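Local coordinates for TT1561 protein (Thermus thermophilus, PDB 1UF3), which is of unknown function but binds calcium and belongs to the calcineurin-like metallophosphoesterase superfamily, which makes it a predicted phosphoesterase, at residues D34-I39 / S60-P65. Residues are numbered along the deposited sequence; the frame is centred on the assembly and turned at random.
Sequences DAIALI and SEAHLP. With CA (calcium ion), chain S.
The carbonyl oxygen of Pro65 is approached by two donors from 34-39: Ile36 N gives it a hydrogen bond of 3.0 Å, moderately bent at 146°, and Ala35 CA adds a CA-H...O contact at 3.3 Å. The pyrrolidine ring of the same residue lies against the loop residue that precedes strand 35-39, with Pro65 CD 3.3 Å from Asp34 O, while Ala35 CB meets Pro65 CB at 4.2 Å. Ile36 carries the contact further along the loop that follows helix 49-59. Its CG1 stands anti to the carbonyl carbon (chi1 -72°) and the chain continues outstretched (chi2 172°), which carries CD1 to within 3.7 Å of Ala62 CB; Leu64 CD1 lies more loosely beside Ile36 CG1. The CA-CB bond of Asp34 is directed away from 60-65, and its OD1 binds a calcium ion at 2.2 Å. Three waters, Gly32 O and Met1 N of a neighbouring subunit also bind this ion, while OD2 accepts hydrogen bonds from the backbone N of Arg6 and Tyr7, so both carboxylate oxygens are engaged. The Ile36-Pro65 bond begins the parallel pairing of strands 35-39 and 66-69, which Ile36 and Leu38 continue with Ala67. Strand 7-12 flanks 35-39 on its other edge, helix 18-25 packs on Ile36 and Ala62 through Phe24 and Val25, and Trp104 of strand 101-104 touches both Ala35 and Pro65, completing a buried junction where the loop after helix 49-59 enters the sheet.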
loop_
_atom_site.group_PDB
_atom_site.type_symbol
_atom_site.label_atom_id
_atom_site.label_comp_id
_atom_site.label_asym_id
_atom_site.label_seq_id
_atom_site.Cartn_x
_atom_site.Cartn_y
_atom_site.Cartn_z
ATOM N N ASP A 34 -5.576 2.885 13.845
ATOM C CA ASP A 34 -4.801 3.967 13.235
ATOM C C ASP A 34 -3.995 4.711 14.259
ATOM O O ASP A 34 -3.010 5.387 13.929
ATOM C CB ASP A 34 -5.720 4.938 12.515
ATOM C CG ASP A 34 -6.629 4.233 11.562
ATOM O OD1 ASP A 34 -6.105 3.447 10.735
ATOM O OD2 ASP A 34 -7.860 4.435 11.666
ATOM N N ALA A 35 -4.421 4.587 15.513
ATOM C CA ALA A 35 -3.732 5.227 16.604
ATOM C C ALA A 35 -3.979 4.478 17.925
ATOM O O ALA A 35 -4.814 3.571 17.986
ATOM C CB ALA A 35 -4.180 6.639 16.713
ATOM N N ILE A 36 -3.237 4.860 18.961
ATOM C CA ILE A 36 -3.369 4.255 20.273
ATOM C C ILE A 36 -3.448 5.395 21.270
ATOM O O ILE A 36 -2.725 6.393 21.149
ATOM C CB ILE A 36 -2.129 3.405 20.648
ATOM C CG1 ILE A 36 -2.097 2.114 19.836
ATOM C CG2 ILE A 36 -2.105 3.163 22.148
ATOM C CD1 ILE A 36 -0.810 1.290 19.980
ATOM N N ALA A 37 -4.349 5.272 22.237
ATOM C CA ALA A 37 -4.472 6.277 23.276
ATOM C C ALA A 37 -4.400 5.502 24.583
ATOM O O ALA A 37 -5.112 4.513 24.767
ATOM C CB ALA A 37 -5.787 7.021 23.158
ATOM N N LEU A 38 -3.529 5.929 25.489
ATOM C CA LEU A 38 -3.385 5.200 26.742
ATOM C C LEU A 38 -3.348 6.123 27.960
ATOM O O LEU A 38 -2.556 7.073 28.037
ATOM C CB LEU A 38 -2.141 4.308 26.657
ATOM C CG LEU A 38 -1.879 3.302 27.780
ATOM C CD1 LEU A 38 -0.860 2.211 27.348
ATOM C CD2 LEU A 38 -1.406 4.087 28.967
ATOM N N ILE A 39 -4.249 5.833 28.898
ATOM C CA ILE A 39 -4.414 6.599 30.124
ATOM C C ILE A 39 -3.743 5.874 31.290
ATOM O O ILE A 39 -3.874 4.664 31.401
ATOM C CB ILE A 39 -5.926 6.761 30.468
ATOM C CG1 ILE A 39 -6.704 7.333 29.270
ATOM C CG2 ILE A 39 -6.081 7.702 31.637
ATOM C CD1 ILE A 39 -6.364 8.790 28.955
ATOM N N SER A 60 6.557 1.260 22.025
ATOM C CA SER A 60 7.201 1.748 20.799
ATOM C C SER A 60 7.135 0.766 19.632
ATOM O O SER A 60 7.275 1.166 18.473
ATOM C CB SER A 60 8.672 2.113 21.077
ATOM O OG SER A 60 9.489 0.940 21.086
ATOM N N GLU A 61 6.912 -0.513 19.921
ATOM C CA GLU A 61 6.824 -1.526 18.869
ATOM C C GLU A 61 5.615 -1.340 17.933
ATOM O O GLU A 61 5.607 -1.827 16.796
ATOM C CB GLU A 61 6.751 -2.921 19.496
ATOM C CG GLU A 61 7.972 -3.285 20.346
ATOM C CD GLU A 61 8.976 -4.127 19.588
ATOM O OE1 GLU A 61 9.275 -3.788 18.416
ATOM O OE2 GLU A 61 9.471 -5.123 20.166
ATOM N N ALA A 62 4.588 -0.662 18.428
ATOM C CA ALA A 62 3.379 -0.409 17.647
ATOM C C ALA A 62 3.628 0.309 16.316
ATOM O O ALA A 62 3.005 -0.025 15.309
ATOM C CB ALA A 62 2.411 0.414 18.470
ATOM N N HIS A 63 4.524 1.292 16.321
ATOM C CA HIS A 63 4.793 2.093 15.120
ATOM C C HIS A 63 3.495 2.748 14.647
ATOM O O HIS A 63 3.146 2.643 13.474
ATOM C CB HIS A 63 5.349 1.241 13.973
ATOM C CG HIS A 63 6.801 0.917 14.115
ATOM N ND1 HIS A 63 7.254 -0.207 14.774
ATOM C CD2 HIS A 63 7.905 1.596 13.724
ATOM C CE1 HIS A 63 8.575 -0.205 14.784
ATOM N NE2 HIS A 63 8.994 0.878 14.155
ATOM N N LEU A 64 2.784 3.398 15.570
ATOM C CA LEU A 64 1.521 4.083 15.278
ATOM C C LEU A 64 1.407 5.347 16.118
ATOM O O LEU A 64 1.962 5.427 17.216
ATOM C CB LEU A 64 0.296 3.200 15.636
ATOM C CG LEU A 64 -0.150 1.950 14.856
ATOM C CD1 LEU A 64 -1.265 1.255 15.635
ATOM C CD2 LEU A 64 -0.638 2.322 13.431
ATOM N N PRO A 65 0.681 6.362 15.613
ATOM C CA PRO A 65 0.542 7.572 16.422
ATOM C C PRO A 65 0.055 7.076 17.784
ATOM O O PRO A 65 -0.808 6.199 17.837
ATOM C CB PRO A 65 -0.533 8.357 15.679
ATOM C CG PRO A 65 -0.223 8.026 14.246
ATOM C CD PRO A 65 0.027 6.519 14.298
HETATM CA CA CA S . -6.145 1.552 9.665
HETATM O O HOH W 1 -5.484 2.764 7.607
HETATM O O HOH W 2 -5.066 -0.239 8.539
HETATM O O HOH W 3 -3.711 1.357 10.442
#